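Local coordinates for protein putative isomerase YbhH (PDB 6OTV) that probably acts as an isomerase of the PrpF family, within the diaminopimelate epimerase clan, though its substrate is not established, at residues M1-C6 with G345-P350; A17-A21 with F103-L109. All coordinates share one frame; numbering follows the deposited sequence.

Contact 1. Residues M1-C6 with G345-P350; sequences MKKIPC and GEVYLP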
ATOM      1  N   MET A   1      -8.284 -25.538 -25.914  1.00 63.62           N
ATOM      2  CA  MET A   1      -9.420 -24.873 -25.284  1.00 64.91           C
ATOM      3  C   MET A   1     -10.423 -24.408 -26.338  1.00 59.75           C
ATOM      4  O   MET A   1     -10.048 -23.783 -27.332  1.00 56.34           O
ATOM      5  CB  MET A   1      -8.949 -23.689 -24.431  1.00 59.01           C
ATOM      6  CG  MET A   1     -10.057 -23.020 -23.622  1.00 59.46           C
ATOM      7  SD  MET A   1      -9.471 -21.733 -22.492  1.00 63.80           S
ATOM      8  CE  MET A   1      -8.422 -22.682 -21.388  1.00 60.80           C
ATOM      9  N   LYS A   2     -11.703 -24.719 -26.120  1.00 47.03           N
ATOM     10  CA  LYS A   2     -12.751 -24.364 -27.063  1.00 43.72           C
ATOM     11  C   LYS A   2     -13.763 -23.363 -26.530  1.00 40.37           C
ATOM     12  O   LYS A   2     -14.492 -22.771 -27.332  1.00 45.38           O
ATOM     13  CB  LYS A   2     -13.498 -25.623 -27.533  1.00 48.72           C
ATOM     14  CG  LYS A   2     -12.723 -26.420 -28.566  1.00 60.84           C
ATOM     15  CD  LYS A   2     -12.415 -25.556 -29.784  1.00 72.62           C
ATOM     16  CE  LYS A   2     -11.451 -26.246 -30.738  1.00 80.81           C
ATOM     17  NZ  LYS A   2     -10.087 -26.383 -30.157  1.00 84.39           N
ATOM     18  N   LYS A   3     -13.826 -23.151 -25.217  1.00 35.73           N
ATOM     19  CA  LYS A   3     -14.720 -22.161 -24.639  1.00 33.66           C
ATOM     20  C   LYS A   3     -14.136 -21.685 -23.317  1.00 37.70           C
ATOM     21  O   LYS A   3     -13.349 -22.387 -22.675  1.00 34.57           O
ATOM     22  CB  LYS A   3     -16.131 -22.721 -24.431  1.00 37.35           C
ATOM     23  CG  LYS A   3     -16.196 -23.863 -23.435  1.00 44.12           C
ATOM     24  CD  LYS A   3     -17.630 -24.281 -23.177  1.00 53.66           C
ATOM     25  CE  LYS A   3     -17.709 -25.374 -22.126  1.00 57.23           C
ATOM     26  NZ  LYS A   3     -19.117 -25.788 -21.884  1.00 66.13           N
ATOM     27  N   ILE A   4     -14.537 -20.483 -22.913  1.00 33.35           N
ATOM     28  CA  ILE A   4     -14.024 -19.859 -21.695  1.00 32.59           C
ATOM     29  C   ILE A   4     -15.051 -18.866 -21.160  1.00 34.72           C
ATOM     30  O   ILE A   4     -15.661 -18.123 -21.943  1.00 30.15           O
ATOM     31  CB  ILE A   4     -12.668 -19.182 -21.957  1.00 32.68           C
ATOM     32  CG1 ILE A   4     -12.125 -18.531 -20.683  1.00 37.79           C
ATOM     33  CG2 ILE A   4     -12.780 -18.147 -23.074  1.00 28.93           C
ATOM     34  CD1 ILE A   4     -10.751 -17.920 -20.860  1.00 38.45           C
ATOM     35  N   PRO A   5     -15.300 -18.839 -19.849  1.00 34.08           N
ATOM     36  CA  PRO A   5     -16.160 -17.791 -19.284  1.00 31.23           C
ATOM     37  C   PRO A   5     -15.569 -16.411 -19.530  1.00 36.25           C
ATOM     38  O   PRO A   5     -14.354 -16.210 -19.452  1.00 34.96           O
ATOM     39  CB  PRO A   5     -16.198 -18.128 -17.788  1.00 27.20           C
ATOM     40  CG  PRO A   5     -15.871 -19.582 -17.721  1.00 28.26           C
ATOM     41  CD  PRO A   5     -14.903 -19.834 -18.840  1.00 28.33           C
ATOM     42  N   CYS A   6     -16.442 -15.452 -19.824  1.00 28.35           N
ATOM     43  CA  CYS A   6     -15.985 -14.123 -20.198  1.00 27.51           C
ATOM     44  C   CYS A   6     -17.051 -13.091 -19.855  1.00 28.51           C
ATOM     45  O   CYS A   6     -18.248 -13.386 -19.847  1.00 29.03           O
ATOM     46  CB  CYS A   6     -15.643 -14.070 -21.689  1.00 30.01           C
ATOM     47  SG  CYS A   6     -15.055 -12.472 -22.281  1.00 34.71           S
ATOM     48  N   GLY A 345     -21.208 -14.271 -19.823  1.00 32.87           N
ATOM     49  CA  GLY A 345     -21.507 -15.600 -20.319  1.00 28.57           C
ATOM     50  C   GLY A 345     -20.297 -16.395 -20.767  1.00 28.76           C
ATOM     51  O   GLY A 345     -19.273 -16.431 -20.076  1.00 30.52           O
ATOM     52  N   GLU A 346     -20.403 -17.038 -21.927  1.00 29.07           N
ATOM     53  CA  GLU A 346     -19.378 -17.948 -22.420  1.00 26.31           C
ATOM     54  C   GLU A 346     -18.956 -17.526 -23.820  1.00 28.29           C
ATOM     55  O   GLU A 346     -19.808 -17.259 -24.674  1.00 26.17           O
ATOM     56  CB  GLU A 346     -19.900 -19.390 -22.433  1.00 33.03           C
ATOM     57  CG  GLU A 346     -18.819 -20.453 -22.515  1.00 43.90           C
ATOM     58  CD  GLU A 346     -18.169 -20.734 -21.174  1.00 43.85           C
ATOM     59  OE1 GLU A 346     -18.669 -20.230 -20.146  1.00 41.07           O
ATOM     60  OE2 GLU A 346     -17.159 -21.469 -21.149  1.00 49.48           O
ATOM     61  N   VAL A 347     -17.646 -17.468 -24.054  1.00 25.85           N
ATOM     62  CA  VAL A 347     -17.090 -17.170 -25.369  1.00 25.71           C
ATOM     63  C   VAL A 347     -16.489 -18.449 -25.934  1.00 26.05           C
ATOM     64  O   VAL A 347     -15.804 -19.190 -25.222  1.00 27.50           O
ATOM     65  CB  VAL A 347     -16.039 -16.043 -25.306  1.00 28.47           C
ATOM     66  CG1 VAL A 347     -15.262 -15.952 -26.618  1.00 26.39           C
ATOM     67  CG2 VAL A 347     -16.714 -14.715 -25.009  1.00 28.89           C
ATOM     68  N   TYR A 348     -16.753 -18.709 -27.212  1.00 28.10           N
ATOM     69  CA  TYR A 348     -16.318 -19.926 -27.881  1.00 30.69           C
ATOM     70  C   TYR A 348     -15.181 -19.614 -28.841  1.00 32.98           C
ATOM     71  O   TYR A 348     -15.214 -18.603 -29.553  1.00 29.60           O
ATOM     72  CB  TYR A 348     -17.485 -20.584 -28.623  1.00 27.22           C
ATOM     73  CG  TYR A 348     -18.628 -20.944 -27.698  1.00 41.31           C
ATOM     74  CD1 TYR A 348     -18.717 -22.211 -27.133  1.00 31.32           C
ATOM     75  CD2 TYR A 348     -19.603 -20.007 -27.366  1.00 35.04           C
ATOM     76  CE1 TYR A 348     -19.751 -22.540 -26.276  1.00 29.43           C
ATOM     77  CE2 TYR A 348     -20.642 -20.330 -26.509  1.00 36.04           C
ATOM     78  CZ  TYR A 348     -20.709 -21.597 -25.966  1.00 36.17           C
ATOM     79  OH  TYR A 348     -21.739 -21.926 -25.110  1.00 39.92           O
ATOM     80  N   LEU A 349     -14.173 -20.484 -28.852  1.00 29.22           N
ATOM     81  CA  LEU A 349     -12.957 -20.298 -29.629  1.00 32.49           C
ATOM     82  C   LEU A 349     -12.973 -21.173 -30.877  1.00 31.13           C
ATOM     83  O   LEU A 349     -13.333 -22.353 -30.802  1.00 31.35           O
ATOM     84  CB  LEU A 349     -11.730 -20.641 -28.783  1.00 29.37           C
ATOM     85  CG  LEU A 349     -11.756 -20.040 -27.374  1.00 35.55           C
ATOM     86  CD1 LEU A 349     -10.606 -20.572 -26.529  1.00 31.99           C
ATOM     87  CD2 LEU A 349     -11.730 -18.514 -27.439  1.00 28.18           C
ATOM     88  N   PRO A 350     -12.588 -20.627 -32.042  1.00 33.85           N
ATOM     89  CA  PRO A 350     -12.589 -21.378 -33.306  1.00 37.87           C
ATOM     90  C   PRO A 350     -11.575 -22.519 -33.323  1.00 44.65           C
ATOM     91  O   PRO A 350     -10.671 -22.515 -32.488  1.00 49.98           O
ATOM     92  CB  PRO A 350     -12.226 -20.315 -34.351  1.00 34.62           C
ATOM     93  CG  PRO A 350     -11.543 -19.235 -33.588  1.00 35.11           C
ATOM     94  CD  PRO A 350     -12.169 -19.226 -32.227  1.00 31.16           C
TER
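M1 meets L349 just beyond an antiparallel ladder that joins the two ends of the chain. The M1 CG methylene lies 3.8 Å from L349 CD1, and the same methyl group reaches the M1 carbonyl. The L349 side chain, with M1 and I4, packs against helix 28-39. K2 gives its carbonyl to the ladder: L349 N donates to K2 O over 2.8 Å. The N-H points almost straight at the oxygen but stands above the carbonyl plane. K3 and Y348 form a non-hydrogen-bonded pair, with CB of K3 resting obliquely by the Y348 ring. The CG of K3 sits between the backbone N and the carbonyl carbon (chi1 64°), and the chain then runs extended across E346. Its methylenes pass the carboxylate, but K3 NZ stays 4.8 Å from E346 OE2, too far for a salt bridge, though the opposite charges may still attract weakly. I4 pairs with V347 through two backbone bonds. I4 N gives to V347 O at 2.9 Å, and V347 N gives back to I4 O. The I4 side chain turns to the buried face and touches I38 of the helix. P5 has no N-H to donate and fits a non-hydrogen-bonded position opposite E346. Their side chains lie alongside each other, with P5 CD 3.6 Å from E346 OE2. C6 closes the ladder with G345 by a second reciprocal pair of backbone bonds. On the face shared with I4, CB of C6 touches V347 CG2 at 3.5 Å.

Contact 2. Residues A17-A21 with F103-L109; sequences AFLLA and FAIENGL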
ATOM      1  N   ALA A  17     -12.717  -7.728 -22.972  1.00 29.77           N
ATOM      2  CA  ALA A  17     -13.017  -8.887 -22.147  1.00 30.14           C
ATOM      3  C   ALA A  17     -12.386  -8.753 -20.772  1.00 26.38           C
ATOM      4  O   ALA A  17     -11.233  -8.325 -20.638  1.00 26.78           O
ATOM      5  CB  ALA A  17     -12.520 -10.176 -22.799  1.00 23.70           C
ATOM      6  N   PHE A  18     -13.152  -9.129 -19.755  1.00 28.22           N
ATOM      7  CA  PHE A  18     -12.668  -9.251 -18.388  1.00 27.74           C
ATOM      8  C   PHE A  18     -12.691 -10.731 -18.021  1.00 26.12           C
ATOM      9  O   PHE A  18     -13.745 -11.375 -18.077  1.00 25.99           O
ATOM     10  CB  PHE A  18     -13.516  -8.412 -17.432  1.00 27.52           C
ATOM     11  CG  PHE A  18     -13.213  -6.934 -17.496  1.00 29.98           C
ATOM     12  CD1 PHE A  18     -13.582  -6.183 -18.600  1.00 29.21           C
ATOM     13  CD2 PHE A  18     -12.552  -6.301 -16.453  1.00 30.99           C
ATOM     14  CE1 PHE A  18     -13.299  -4.828 -18.666  1.00 33.64           C
ATOM     15  CE2 PHE A  18     -12.266  -4.946 -16.510  1.00 31.34           C
ATOM     16  CZ  PHE A  18     -12.639  -4.209 -17.619  1.00 35.34           C
ATOM     17  N   LEU A  19     -11.523 -11.267 -17.675  1.00 24.50           N
ATOM     18  CA  LEU A  19     -11.330 -12.694 -17.480  1.00 25.10           C
ATOM     19  C   LEU A  19     -10.697 -12.949 -16.122  1.00 31.35           C
ATOM     20  O   LEU A  19      -9.928 -12.129 -15.613  1.00 27.45           O
ATOM     21  CB  LEU A  19     -10.434 -13.288 -18.577  1.00 31.10           C
ATOM     22  CG  LEU A  19     -10.868 -13.043 -20.025  1.00 38.44           C
ATOM     23  CD1 LEU A  19      -9.759 -13.423 -20.993  1.00 35.38           C
ATOM     24  CD2 LEU A  19     -12.142 -13.819 -20.332  1.00 37.72           C
ATOM     25  N   LEU A  20     -11.030 -14.095 -15.538  1.00 32.39           N
ATOM     26  CA  LEU A  20     -10.352 -14.581 -14.347  1.00 30.21           C
ATOM     27  C   LEU A  20      -9.121 -15.374 -14.758  1.00 34.13           C
ATOM     28  O   LEU A  20      -9.178 -16.199 -15.673  1.00 34.45           O
ATOM     29  CB  LEU A  20     -11.280 -15.460 -13.508  1.00 27.38           C
ATOM     30  CG  LEU A  20     -12.475 -14.778 -12.846  1.00 33.96           C
ATOM     31  CD1 LEU A  20     -13.414 -15.824 -12.270  1.00 31.86           C
ATOM     32  CD2 LEU A  20     -12.003 -13.828 -11.760  1.00 27.58           C
ATOM     33  N   ALA A  21      -8.003 -15.122 -14.073  1.00 39.88           N
ATOM     34  CA  ALA A  21      -6.760 -15.810 -14.403  1.00 38.08           C
ATOM     35  C   ALA A  21      -6.869 -17.320 -14.230  1.00 36.11           C
ATOM     36  O   ALA A  21      -6.102 -18.057 -14.861  1.00 43.97           O
ATOM     37  CB  ALA A  21      -5.615 -15.259 -13.552  1.00 35.54           C
ATOM     38  N   PHE A 103     -15.763  -5.679 -11.364  1.00 32.46           N
ATOM     39  CA  PHE A 103     -15.652  -7.072 -11.777  1.00 31.40           C
ATOM     40  C   PHE A 103     -15.202  -7.953 -10.617  1.00 33.28           C
ATOM     41  O   PHE A 103     -15.689  -9.078 -10.458  1.00 35.27           O
ATOM     42  CB  PHE A 103     -14.686  -7.189 -12.956  1.00 33.92           C
ATOM     43  CG  PHE A 103     -14.506  -8.592 -13.461  1.00 32.05           C
ATOM     44  CD1 PHE A 103     -15.397  -9.134 -14.374  1.00 36.68           C
ATOM     45  CD2 PHE A 103     -13.440  -9.366 -13.030  1.00 35.53           C
ATOM     46  CE1 PHE A 103     -15.232 -10.429 -14.844  1.00 35.96           C
ATOM     47  CE2 PHE A 103     -13.269 -10.661 -13.497  1.00 39.43           C
ATOM     48  CZ  PHE A 103     -14.167 -11.190 -14.406  1.00 34.44           C
ATOM     49  N   ALA A 104     -14.277  -7.455  -9.793  1.00 32.71           N
ATOM     50  CA  ALA A 104     -13.794  -8.243  -8.665  1.00 32.44           C
ATOM     51  C   ALA A 104     -14.899  -8.482  -7.644  1.00 37.69           C
ATOM     52  O   ALA A 104     -14.977  -9.562  -7.047  1.00 31.38           O
ATOM     53  CB  ALA A 104     -12.601  -7.547  -8.013  1.00 32.24           C
ATOM     54  N   ILE A 105     -15.767  -7.490  -7.439  1.00 33.66           N
ATOM     55  CA  ILE A 105     -16.856  -7.646  -6.481  1.00 27.18           C
ATOM     56  C   ILE A 105     -17.900  -8.625  -7.007  1.00 35.17           C
ATOM     57  O   ILE A 105     -18.377  -9.497  -6.272  1.00 35.28           O
ATOM     58  CB  ILE A 105     -17.472  -6.275  -6.152  1.00 33.02           C
ATOM     59  CG1 ILE A 105     -16.422  -5.361  -5.516  1.00 31.06           C
ATOM     60  CG2 ILE A 105     -18.671  -6.438  -5.230  1.00 30.47           C
ATOM     61  CD1 ILE A 105     -16.811  -3.899  -5.485  1.00 30.18           C
ATOM     62  N   GLU A 106     -18.266  -8.507  -8.286  1.00 31.38           N
ATOM     63  CA  GLU A 106     -19.275  -9.402  -8.842  1.00 32.86           C
ATOM     64  C   GLU A 106     -18.808 -10.852  -8.892  1.00 35.31           C
ATOM     65  O   GLU A 106     -19.648 -11.758  -8.896  1.00 36.02           O
ATOM     66  CB  GLU A 106     -19.684  -8.943 -10.243  1.00 34.05           C
ATOM     67  CG  GLU A 106     -20.431  -7.620 -10.273  1.00 36.08           C
ATOM     68  CD  GLU A 106     -21.208  -7.426 -11.559  1.00 44.89           C
ATOM     69  OE1 GLU A 106     -22.134  -8.221 -11.820  1.00 48.84           O
ATOM     70  OE2 GLU A 106     -20.886  -6.490 -12.320  1.00 52.36           O
ATOM     71  N   ASN A 107     -17.496 -11.095  -8.923  1.00 37.03           N
ATOM     72  CA  ASN A 107     -16.955 -12.447  -9.005  1.00 35.50           C
ATOM     73  C   ASN A 107     -16.388 -12.933  -7.674  1.00 36.53           C
ATOM     74  O   ASN A 107     -15.623 -13.904  -7.648  1.00 39.30           O
ATOM     75  CB  ASN A 107     -15.889 -12.525 -10.100  1.00 30.63           C
ATOM     76  CG  ASN A 107     -16.471 -12.348 -11.493  1.00 35.99           C
ATOM     77  OD1 ASN A 107     -16.867 -13.318 -12.139  1.00 45.50           O
ATOM     78  ND2 ASN A 107     -16.526 -11.104 -11.962  1.00 28.28           N
ATOM     79  N   GLY A 108     -16.738 -12.276  -6.569  1.00 38.51           N
ATOM     80  CA  GLY A 108     -16.379 -12.767  -5.251  1.00 33.46           C
ATOM     81  C   GLY A 108     -14.911 -12.697  -4.890  1.00 37.72           C
ATOM     82  O   GLY A 108     -14.476 -13.412  -3.986  1.00 41.23           O
ATOM     83  N   LEU A 109     -14.128 -11.857  -5.567  1.00 36.49           N
ATOM     84  CA  LEU A 109     -12.728 -11.682  -5.205  1.00 33.62           C
ATOM     85  C   LEU A 109     -12.538 -10.781  -3.992  1.00 37.81           C
ATOM     86  O   LEU A 109     -11.439 -10.750  -3.428  1.00 40.47           O
ATOM     87  CB  LEU A 109     -11.944 -11.116  -6.391  1.00 37.52           C
ATOM     88  CG  LEU A 109     -11.988 -11.952  -7.670  1.00 39.02           C
ATOM     89  CD1 LEU A 109     -11.157 -11.299  -8.755  1.00 32.07           C
ATOM     90  CD2 LEU A 109     -11.509 -13.367  -7.395  1.00 38.18           C
TER
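F103 swings its ring toward F18 because its CG lies anti to the backbone N (chi1 -180°). In F18 the CG lies beside the backbone N instead (chi1 -77°). The F18 ring therefore runs on past F103, and its CB is left against the F103 ring. This is a CH-pi contact: F18 CB sits over the face, 3.9 Å from the centroid of the F103 ring and offset toward the rim. The two side chains come from opposing sides and pass one another. The ring planes are inclined at 42°. The contact joins strand 14-20 to the C-terminal end of helix 94-106. L20 approaches the same ring obliquely, with L20 CD2 3.8 Å from F103 CE2. That methyl also meets L109 CD1 at 4.0 Å, so it bridges the helix and the residues just after it. I63 of strand 59-65 packs on both F103 and L109.

N107 holds the opposite face of the F103 ring. Its ND2 lies 3.1 Å above the ring plane, over the centre. The same ND2 donates to F103 O over 2.7 Å, in line with its N-H and within the plane of the N107 amide. N107 N also donates to F103 O, from the other face of that carbonyl. The helix ends here in a Schellman motif, with L109 N bonded to A104 O and G108 at positive phi as the C-prime residue. The bond to F103 O holds ND2 over the ring centre, with the amide tilted from the ring plane. The chemistry is thus divided: strand and helix meet through apolar groups, while the polar bonds are kept within the helix end.

From the N terminus, strand 3-11 starts in contact 1 and leads into strand 14-20, its antiparallel neighbour, which carries the first half of contact 2. The chain then passes through helix 28-39 and strand 59-65 before helix 94-106 returns to strand 14-20. Contact 2 closes that loop. Contact 1 closes a far longer one only when the C terminus comes back, so contact 2 is nested inside it. The two contacts touch through P5 and C6: P5 O packs on L19 CD2 at 3.4 Å, and C6 SG packs on A17 CB at 3.5 Å and also meets the L19 side chain. Together they tie the C terminus to strand 3-11 and the end of helix 94-106 to its neighbour, strand 14-20.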